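Local coordinates for protein oxalate--CoA ligase (Arabidopsis thaliana, PDB 5IE2) that belongs to the ANL clan of AMP-binding enzymes, with a large N-terminal domain and a small C-terminal domain, and holds adenosine-5'-triphosphate in its pocket, at residues Leu268-His271 / Ala272-Glu276; Thr183-Asn186 / Leu187-Val191; Lys471-Cys474 / Lys475-Ala479. All blocks are in the same frame, centred on the assembly; numbering follows the deposited sequence.

Contact 1: residues Leu268-His271 / Ala272-Glu276; sequences LDRH and ASHPE
Arg270 lays its guanidinium flat on the imidazole of His274, one turn further on, just where helix 261-273 runs out. That helix is the crossover of a beta-alpha-beta unit, linking strand 256-259 to strand 284-287, and the pair sits on the surface at its C-terminal end. From CB of Arg270, CG leaves anti to the backbone N (chi1 168°), and a bend at chi2 turns the rest of the chain along His274, so the two side chains run side by side in the same direction. Arg270 CD passes His274 CB at 4.1 Å. NE and CZ follow over the same methylene, with Arg270 CZ 3.6 Å from His274 CB, which lies above the centre of the guanidinium. NH1 stays on the CB and CG side, while Arg270 NH2 reaches furthest over the ring face, 3.3 Å from His274 ND1 and offset toward the rim. With the planes 18° apart this is a stack and no hydrogen bond. His274 is modelled in two conformers, and the stack holds for this one; for the other it is doubtful.

Behind the stack, His274 N donates to Arg270 O at 2.7 Å, and His274 is the first residue to leave helical angles. From the neighbouring residue, His271 O lies 3.3 Å from Pro275 CD; the His271 and Pro275 side chains cross at about a right angle, and His271 ND1 is bonded to Tyr279 OH. Leu268 and His271 both pack on helix 294-304. Glu276 is tied to Lys250 by a salt bridge through OE1, and its OE2 is joined to Arg270 by two waters. One water lies in the guanidinium plane and accepts from Arg270 NE; the other accepts from Arg270 NH2 at 3.1 Å and donates to Glu276 OE2 at 2.9 Å.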
ATOM      1  N   LEU A 268      10.101 -14.840  -4.780  1.00 20.44           N
ATOM      2  CA  LEU A 268      10.074 -16.306  -5.033  1.00 20.09           C
ATOM      3  C   LEU A 268      10.966 -16.708  -6.204  1.00 23.54           C
ATOM      4  O   LEU A 268      11.683 -17.721  -6.123  1.00 25.30           O
ATOM      5  CB  LEU A 268       8.671 -16.800  -5.307  1.00 20.24           C
ATOM      6  CG  LEU A 268       7.837 -16.931  -4.021  1.00 21.79           C
ATOM      7  CD1 LEU A 268       6.382 -17.201  -4.419  1.00 22.04           C
ATOM      8  CD2 LEU A 268       8.354 -18.065  -3.167  1.00 21.74           C
ATOM      9  N   ASP A 269      10.933 -15.923  -7.269  1.00 21.66           N
ATOM     10  CA  ASP A 269      11.816 -16.178  -8.422  1.00 24.08           C
ATOM     11  C   ASP A 269      13.294 -16.167  -7.968  1.00 27.42           C
ATOM     12  O   ASP A 269      14.136 -17.014  -8.411  1.00 28.43           O
ATOM     13  CB  ASP A 269      11.660 -15.114  -9.520  1.00 26.12           C
ATOM     14  CG  ASP A 269      10.327 -15.211 -10.323  1.00 45.13           C
ATOM     15  OD1 ASP A 269       9.647 -16.276 -10.341  1.00 44.92           O
ATOM     16  OD2 ASP A 269       9.979 -14.177 -10.960  1.00 43.86           O
ATOM     17  N   ARG A 270      13.634 -15.164  -7.161  1.00 24.40           N
ATOM     18  CA  ARG A 270      15.006 -15.042  -6.665  1.00 24.10           C
ATOM     19  C   ARG A 270      15.365 -16.266  -5.803  1.00 26.33           C
ATOM     20  O   ARG A 270      16.518 -16.791  -5.832  1.00 25.70           O
ATOM     21  CB  ARG A 270      15.170 -13.727  -5.899  1.00 23.35           C
ATOM     22  CG  ARG A 270      16.457 -13.594  -5.086  1.00 25.08           C
ATOM     23  CD  ARG A 270      17.648 -13.334  -5.989  1.00 28.47           C
ATOM     24  NE  ARG A 270      18.879 -13.180  -5.223  1.00 29.33           N
ATOM     25  CZ  ARG A 270      20.068 -12.941  -5.773  1.00 29.94           C
ATOM     26  NH1 ARG A 270      20.175 -12.828  -7.085  1.00 31.23           N
ATOM     27  NH2 ARG A 270      21.146 -12.848  -5.001  1.00 29.02           N
ATOM     28  N   HIS A 271      14.390 -16.745  -5.029  1.00 23.30           N
ATOM     29  CA  HIS A 271      14.643 -17.915  -4.211  1.00 23.34           C
ATOM     30  C   HIS A 271      14.883 -19.116  -5.116  1.00 27.98           C
ATOM     31  O   HIS A 271      15.677 -19.998  -4.755  1.00 30.09           O
ATOM     32  CB  HIS A 271      13.484 -18.183  -3.239  1.00 22.86           C
ATOM     33  CG  HIS A 271      13.553 -19.507  -2.545  1.00 25.19           C
ATOM     34  ND1 HIS A 271      14.462 -19.779  -1.544  1.00 27.16           N
ATOM     35  CD2 HIS A 271      12.797 -20.628  -2.681  1.00 27.80           C
ATOM     36  CE1 HIS A 271      14.258 -21.006  -1.088  1.00 27.53           C
ATOM     37  NE2 HIS A 271      13.265 -21.550  -1.772  1.00 29.33           N
ATOM     38  N   ALA A 272      14.214 -19.156  -6.263  1.00 24.87           N
ATOM     39  CA  ALA A 272      14.405 -20.306  -7.159  1.00 29.66           C
ATOM     40  C   ALA A 272      15.794 -20.259  -7.812  1.00 32.18           C
ATOM     41  O   ALA A 272      16.420 -21.305  -8.001  1.00 33.62           O
ATOM     42  CB  ALA A 272      13.342 -20.365  -8.226  1.00 29.17           C
ATOM     43  N   SER A 273      16.257 -19.068  -8.185  1.00 29.69           N
ATOM     44  CA  SER A 273      17.542 -19.015  -8.907  1.00 31.62           C
ATOM     45  C   SER A 273      18.756 -18.876  -7.978  1.00 33.87           C
ATOM     46  O   SER A 273      19.868 -19.342  -8.294  1.00 31.00           O
ATOM     47  CB  SER A 273      17.539 -17.882  -9.921  1.00 31.33           C
ATOM     48  OG  SER A 273      17.433 -16.634  -9.260  1.00 35.18           O
ATOM     49  N   HIS A 274      18.558 -18.233  -6.832  1.00 31.01           N
ATOM     50  CA  HIS A 274      19.630 -17.996  -5.873  0.53 31.88           C
ATOM     51  C   HIS A 274      19.126 -18.192  -4.461  1.00 32.18           C
ATOM     52  O   HIS A 274      18.985 -17.217  -3.711  1.00 33.93           O
ATOM     53  CB  HIS A 274      20.191 -16.573  -6.035  0.53 33.47           C
ATOM     54  CG  HIS A 274      21.486 -16.317  -5.310  0.53 34.82           C
ATOM     55  ND1 HIS A 274      21.548 -15.983  -3.970  0.53 35.45           N
ATOM     56  CD2 HIS A 274      22.762 -16.288  -5.759  0.53 35.02           C
ATOM     57  CE1 HIS A 274      22.806 -15.774  -3.624  0.53 33.89           C
ATOM     58  NE2 HIS A 274      23.563 -15.959  -4.690  0.53 34.91           N
ATOM     59  N   PRO A 275      18.840 -19.447  -4.065  1.00 31.57           N
ATOM     60  CA  PRO A 275      18.433 -19.648  -2.670  1.00 32.42           C
ATOM     61  C   PRO A 275      19.493 -19.191  -1.695  1.00 35.72           C
ATOM     62  O   PRO A 275      20.691 -19.355  -1.967  1.00 36.22           O
ATOM     63  CB  PRO A 275      18.229 -21.167  -2.567  1.00 31.51           C
ATOM     64  CG  PRO A 275      19.097 -21.725  -3.708  1.00 31.20           C
ATOM     65  CD  PRO A 275      18.850 -20.719  -4.813  1.00 29.70           C
ATOM     66  N   GLU A 276      19.071 -18.569  -0.603  1.00 34.25           N
ATOM     67  CA  GLU A 276      19.985 -18.267   0.481  1.00 37.42           C
ATOM     68  C   GLU A 276      20.368 -19.568   1.165  1.00 41.42           C
ATOM     69  O   GLU A 276      19.575 -20.524   1.164  1.00 41.76           O
ATOM     70  CB  GLU A 276      19.357 -17.316   1.491  1.00 37.22           C
ATOM     71  CG  GLU A 276      19.025 -15.957   0.927  1.00 38.68           C
ATOM     72  CD  GLU A 276      20.249 -15.072   0.729  1.00 39.65           C
ATOM     73  OE1 GLU A 276      21.130 -15.104   1.618  1.00 43.20           O
ATOM     74  OE2 GLU A 276      20.314 -14.328  -0.277  1.00 36.75           O
TER
HETATM   75  O   HOH W   1      21.159 -12.137  -1.978  1.00 33.62           O
HETATM   76  O   HOH W   2      18.596 -13.916  -2.111  1.00 41.65           O

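Contact 2: residues Thr183-Asn186 / Leu187-Val191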
ATOM      1  N   THR A 183      -6.808  12.272   8.011  1.00 17.09           N
ATOM      2  CA  THR A 183      -6.519  13.055   9.200  1.00 15.51           C
ATOM      3  C   THR A 183      -5.525  12.340  10.146  1.00 15.42           C
ATOM      4  O   THR A 183      -5.166  11.168   9.968  1.00 13.73           O
ATOM      5  CB  THR A 183      -7.794  13.290  10.015  1.00 13.44           C
ATOM      6  OG1 THR A 183      -8.337  11.993  10.304  1.00 13.82           O
ATOM      7  CG2 THR A 183      -8.824  14.105   9.183  1.00 13.84           C
ATOM      8  N   GLN A 184      -5.128  13.061  11.199  1.00 14.72           N
ATOM      9  CA  GLN A 184      -4.347  12.481  12.292  1.00 13.88           C
ATOM     10  C   GLN A 184      -5.090  11.292  12.852  1.00 13.73           C
ATOM     11  O   GLN A 184      -4.513  10.243  13.184  1.00 14.10           O
ATOM     12  CB  GLN A 184      -4.125  13.523  13.418  1.00 14.05           C
ATOM     13  CG  GLN A 184      -2.986  14.504  13.129  1.00 15.69           C
ATOM     14  CD  GLN A 184      -1.622  13.993  13.622  1.00 16.02           C
ATOM     15  OE1 GLN A 184      -1.482  12.868  14.055  1.00 15.91           O
ATOM     16  NE2 GLN A 184      -0.619  14.860  13.567  1.00 17.36           N
ATOM     17  N   LEU A 185      -6.398  11.478  12.975  1.00 13.57           N
ATOM     18  CA  LEU A 185      -7.221  10.413  13.534  1.00 14.80           C
ATOM     19  C   LEU A 185      -7.263   9.206  12.609  1.00 14.22           C
ATOM     20  O   LEU A 185      -7.145   8.055  13.070  1.00 12.99           O
ATOM     21  CB  LEU A 185      -8.630  10.942  13.833  1.00 14.13           C
ATOM     22  CG  LEU A 185      -9.710   9.908  14.264  1.00 15.76           C
ATOM     23  CD1 LEU A 185      -9.309   9.157  15.530  1.00 15.30           C
ATOM     24  CD2 LEU A 185     -11.116  10.607  14.446  1.00 16.24           C
ATOM     25  N   ASN A 186      -7.452   9.441  11.301  1.00 14.04           N
ATOM     26  CA  ASN A 186      -7.404   8.341  10.347  1.00 13.25           C
ATOM     27  C   ASN A 186      -6.099   7.514  10.545  1.00 16.60           C
ATOM     28  O   ASN A 186      -6.113   6.251  10.642  1.00 15.68           O
ATOM     29  CB  ASN A 186      -7.442   8.871   8.901  1.00 13.39           C
ATOM     30  CG  ASN A 186      -8.812   9.397   8.440  1.00 15.32           C
ATOM     31  OD1 ASN A 186      -8.854  10.273   7.574  1.00 14.31           O
ATOM     32  ND2 ASN A 186      -9.930   8.888   8.995  1.00 15.62           N
ATOM     33  N   LEU A 187      -4.968   8.220  10.588  1.00 15.23           N
ATOM     34  CA  LEU A 187      -3.655   7.550  10.675  1.00 13.14           C
ATOM     35  C   LEU A 187      -3.506   6.775  11.990  1.00 14.49           C
ATOM     36  O   LEU A 187      -3.061   5.628  12.000  1.00 13.75           O
ATOM     37  CB  LEU A 187      -2.513   8.575  10.556  1.00 14.07           C
ATOM     38  CG  LEU A 187      -2.424   9.304   9.186  1.00 17.22           C
ATOM     39  CD1 LEU A 187      -1.248  10.292   9.245  1.00 19.48           C
ATOM     40  CD2 LEU A 187      -2.131   8.373   8.066  1.00 17.27           C
ATOM     41  N   ALA A 188      -3.834   7.433  13.107  1.00 13.64           N
ATOM     42  CA  ALA A 188      -3.757   6.774  14.415  1.00 14.85           C
ATOM     43  C   ALA A 188      -4.629   5.522  14.486  1.00 14.20           C
ATOM     44  O   ALA A 188      -4.214   4.481  14.966  1.00 13.93           O
ATOM     45  CB  ALA A 188      -4.174   7.753  15.519  1.00 14.83           C
ATOM     46  N   SER A 189      -5.851   5.605  13.960  1.00 14.53           N
ATOM     47  CA  SER A 189      -6.733   4.458  13.912  1.00 17.03           C
ATOM     48  C   SER A 189      -6.128   3.314  13.122  1.00 15.75           C
ATOM     49  O   SER A 189      -6.159   2.172  13.581  1.00 14.31           O
ATOM     50  CB  SER A 189      -8.104   4.862  13.285  1.00 14.49           C
ATOM     51  OG  SER A 189      -8.682   5.879  14.102  1.00 16.61           O
ATOM     52  N   SER A 190      -5.612   3.596  11.906  1.00 14.42           N
ATOM     53  CA  SER A 190      -5.075   2.463  11.146  1.00 12.21           C
ATOM     54  C   SER A 190      -3.818   1.859  11.766  1.00 15.71           C
ATOM     55  O   SER A 190      -3.644   0.632  11.748  1.00 15.79           O
ATOM     56  CB  SER A 190      -4.746   2.868   9.714  1.00 14.74           C
ATOM     57  OG  SER A 190      -5.983   2.943   9.024  1.00 20.75           O
ATOM     58  N   VAL A 191      -2.968   2.712  12.325  1.00 14.28           N
ATOM     59  CA  VAL A 191      -1.778   2.216  13.015  1.00 14.52           C
ATOM     60  C   VAL A 191      -2.183   1.294  14.197  1.00 13.66           C
ATOM     61  O   VAL A 191      -1.645   0.186  14.352  1.00 15.38           O
ATOM     62  CB  VAL A 191      -0.887   3.408  13.470  1.00 14.05           C
ATOM     63  CG1 VAL A 191       0.080   2.986  14.614  1.00 16.66           C
ATOM     64  CG2 VAL A 191      -0.106   3.971  12.233  1.00 12.70           C
TER
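A capping box opens helix 184-198, and the first helical bond beyond it runs from Leu187 N to Thr183 O. Thr183 is the N-cap. Thr183 OG1 accepts from Asn186 N at 2.9 Å in a nearly straight bond, and the bond is reciprocated: Asn186 OD1 accepts from Thr183 N, also at 2.9 Å. The second bond is less regular, because the donor stands above the plane of the side-chain carbonyl, 38° out of it. Asn186 can make this reach because its CG is beside the backbone N (chi1 -74°), turned back toward the start of the helix. Its ND2 is used as well, donating to Pro368 O, so the amide is held at both ends and its rotation is fixed.

The chain enters this helix directly from strand 179-183, in the AMP-binding region of the enzyme, and the turn is deeply packed: Leu187 lies against Leu6 and Ile77, Ser190 against Leu219 of helix 215-227. The Ser190 side chain, whose OG bonds to Thr318 O, is about 12 Å from the bound ATP.

A second polar feature lies one turn on. Leu185 O is gripped by two donors of one residue. Ser189 N reaches Leu185 O at 2.9 Å as the ordinary helical bond, and Ser189 OG comes at the same 2.9 Å from the opposite face of the carbonyl plane. The hydroxyl gets there because OG sits beside its own backbone N (chi1 -60°), folded back along the helix. Leu185 CD1 lies alongside it, 3.6 Å from Ser189 OG, so a methyl covers part of the same hydroxyl. On the Leu187 side, Leu187 CG lies 3.4 Å beyond Thr183 O, the same oxygen that its own N-H bonds.

Contact 3: residues Lys471-Cys474 / Lys475-Ala479; sequences KAFC and KKNLA
Asn477 sets the nitrogen of its amide over the face of the Phe473 ring, near the C-terminal end of helix 467-477, the crossover of a beta-alpha-beta unit between strands 450-459 and 487-489 in the C-terminal domain. Ring and amide are neither stacked flat nor perpendicular: their planes stand 41° apart. Asn477 ND2 hovers 3.7 Å above the plane of the Phe473 ring, over its centre, and its nearest ring atoms are CE2 and CZ. The same Asn477 ND2 also donates to Phe473 O at 2.9 Å, and this bond sets the amide's place above the ring. Phe473 carries its ring anti to the backbone N (chi1 179°), which lets it extend along the helix to lie beneath that nitrogen; its ring also meets His433 edge-to-face.

Beside this pair the backbone turns tighten. Asn477 N donates to Cys474 O at 3.0 Å, three residues back, while Lys476 N makes two weak bonds, to Ala472 O and Phe473 O. Cys474 and Leu478 both pack on helix 423-430. Across the contact, Cys474 CB meets Leu478 CD1 at 4.3 Å.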
ATOM      1  N   LYS A 471      -5.477 -22.821 -22.590  1.00 30.37           N
ATOM      2  CA  LYS A 471      -6.895 -23.032 -22.630  1.00 33.82           C
ATOM      3  C   LYS A 471      -7.254 -24.438 -22.155  1.00 34.81           C
ATOM      4  O   LYS A 471      -8.184 -24.587 -21.382  1.00 33.77           O
ATOM      5  CB  LYS A 471      -7.442 -22.762 -24.038  1.00 35.22           C
ATOM      6  CG  LYS A 471      -7.497 -21.260 -24.362  1.00 34.89           C
ATOM      7  CD  LYS A 471      -8.090 -21.000 -25.757  1.00 39.90           C
ATOM      8  CE  LYS A 471      -9.598 -21.093 -25.752  1.00 42.32           C
ATOM      9  NZ  LYS A 471     -10.215 -20.675 -27.062  1.00 43.51           N
ATOM     10  N   ALA A 472      -6.536 -25.466 -22.609  1.00 34.00           N
ATOM     11  CA  ALA A 472      -6.836 -26.834 -22.189  1.00 35.05           C
ATOM     12  C   ALA A 472      -6.711 -27.011 -20.661  1.00 33.58           C
ATOM     13  O   ALA A 472      -7.570 -27.657 -19.974  1.00 35.93           O
ATOM     14  CB  ALA A 472      -5.896 -27.828 -22.927  1.00 36.42           C
ATOM     15  N   PHE A 473      -5.639 -26.419 -20.140  1.00 30.59           N
ATOM     16  CA  PHE A 473      -5.385 -26.461 -18.714  1.00 30.13           C
ATOM     17  C   PHE A 473      -6.541 -25.767 -17.953  1.00 29.27           C
ATOM     18  O   PHE A 473      -7.067 -26.287 -16.966  1.00 29.53           O
ATOM     19  CB  PHE A 473      -4.043 -25.803 -18.414  1.00 30.09           C
ATOM     20  CG  PHE A 473      -3.693 -25.783 -16.952  1.00 30.93           C
ATOM     21  CD1 PHE A 473      -3.055 -26.874 -16.353  1.00 32.85           C
ATOM     22  CD2 PHE A 473      -4.015 -24.676 -16.168  1.00 28.03           C
ATOM     23  CE1 PHE A 473      -2.715 -26.832 -14.985  1.00 32.12           C
ATOM     24  CE2 PHE A 473      -3.723 -24.649 -14.838  1.00 28.69           C
ATOM     25  CZ  PHE A 473      -3.060 -25.714 -14.234  1.00 30.33           C
ATOM     26  N   CYS A 474      -6.918 -24.577 -18.408  1.00 28.94           N
ATOM     27  CA  CYS A 474      -8.055 -23.853 -17.820  1.00 29.00           C
ATOM     28  C   CYS A 474      -9.328 -24.680 -17.877  1.00 29.40           C
ATOM     29  O   CYS A 474     -10.091 -24.678 -16.929  1.00 30.01           O
ATOM     30  CB  CYS A 474      -8.290 -22.523 -18.528  1.00 28.00           C
ATOM     31  SG  CYS A 474      -7.020 -21.288 -18.112  1.00 33.19           S
ATOM     32  N   LYS A 475      -9.559 -25.389 -18.983  1.00 27.48           N
ATOM     33  CA  LYS A 475     -10.782 -26.188 -19.117  1.00 31.98           C
ATOM     34  C   LYS A 475     -10.808 -27.326 -18.119  1.00 29.17           C
ATOM     35  O   LYS A 475     -11.897 -27.826 -17.789  1.00 26.78           O
ATOM     36  CB  LYS A 475     -10.943 -26.760 -20.536  1.00 37.05           C
ATOM     37  CG  LYS A 475     -11.328 -25.719 -21.587  1.00 40.63           C
ATOM     38  CD  LYS A 475     -11.044 -26.278 -23.003  1.00 44.88           C
ATOM     39  CE  LYS A 475     -11.697 -25.455 -24.128  1.00 46.18           C
ATOM     40  NZ  LYS A 475     -11.262 -25.950 -25.478  1.00 47.14           N
ATOM     41  N   LYS A 476      -9.627 -27.747 -17.654  1.00 29.03           N
ATOM     42  CA  LYS A 476      -9.647 -28.802 -16.640  1.00 28.35           C
ATOM     43  C   LYS A 476      -9.902 -28.290 -15.203  1.00 26.69           C
ATOM     44  O   LYS A 476     -10.162 -29.067 -14.299  1.00 26.33           O
ATOM     45  CB  LYS A 476      -8.355 -29.622 -16.748  1.00 33.84           C
ATOM     46  CG  LYS A 476      -8.553 -30.750 -17.791  1.00 40.28           C
ATOM     47  CD  LYS A 476      -7.256 -31.432 -18.271  1.00 45.56           C
ATOM     48  CE  LYS A 476      -7.567 -32.625 -19.218  1.00 63.36           C
ATOM     49  NZ  LYS A 476      -8.583 -33.595 -18.674  1.00 64.16           N
ATOM     50  N   ASN A 477      -9.922 -26.978 -15.019  1.00 24.50           N
ATOM     51  CA  ASN A 477      -9.915 -26.380 -13.698  1.00 25.36           C
ATOM     52  C   ASN A 477     -10.976 -25.321 -13.524  1.00 27.31           C
ATOM     53  O   ASN A 477     -11.045 -24.713 -12.460  1.00 28.24           O
ATOM     54  CB  ASN A 477      -8.547 -25.767 -13.406  1.00 29.77           C
ATOM     55  CG  ASN A 477      -7.477 -26.834 -13.210  1.00 33.17           C
ATOM     56  OD1 ASN A 477      -7.446 -27.483 -12.163  1.00 35.78           O
ATOM     57  ND2 ASN A 477      -6.650 -27.068 -14.229  1.00 32.12           N
ATOM     58  N   LEU A 478     -11.806 -25.098 -14.539  1.00 26.04           N
ATOM     59  CA  LEU A 478     -12.847 -24.033 -14.464  1.00 24.91           C
ATOM     60  C   LEU A 478     -14.080 -24.510 -15.219  1.00 26.19           C
ATOM     61  O   LEU A 478     -13.928 -25.246 -16.174  1.00 26.79           O
ATOM     62  CB  LEU A 478     -12.327 -22.719 -15.086  1.00 22.79           C
ATOM     63  CG  LEU A 478     -11.217 -21.976 -14.374  1.00 24.34           C
ATOM     64  CD1 LEU A 478     -10.575 -20.992 -15.280  1.00 26.99           C
ATOM     65  CD2 LEU A 478     -11.861 -21.213 -13.198  1.00 24.25           C
ATOM     66  N   ALA A 479     -15.290 -24.111 -14.798  1.00 23.36           N
ATOM     67  CA  ALA A 479     -16.498 -24.299 -15.610  1.00 23.97           C
ATOM     68  C   ALA A 479     -16.235 -23.703 -16.999  1.00 25.60           C
ATOM     69  O   ALA A 479     -15.606 -22.649 -17.080  1.00 25.38           O
ATOM     70  CB  ALA A 479     -17.720 -23.603 -14.941  1.00 27.98           C
TER

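Overall arrangement
Along the chain the order is contact 2, contact 1, contact 3, each confined to a single helix: 184-198, 261-273 and 467-477. Contacts 1 and 2 share the large AMP-binding region but lie on opposite sides of the chain's centre, their own centres 37 Å apart. Contact 3 belongs to the C-terminal domain, its centre 29 Å from that of contact 1 and 45 Å from that of contact 2. Contact 2 marks a buried helix start, with the Ser190 side chain about 12 Å from the bound ATP; contacts 1 and 3 lie at the surface, near the C-terminal ends of beta-alpha-beta crossover helices. Each is local packing, and none bridges the N-terminal and C-terminal regions.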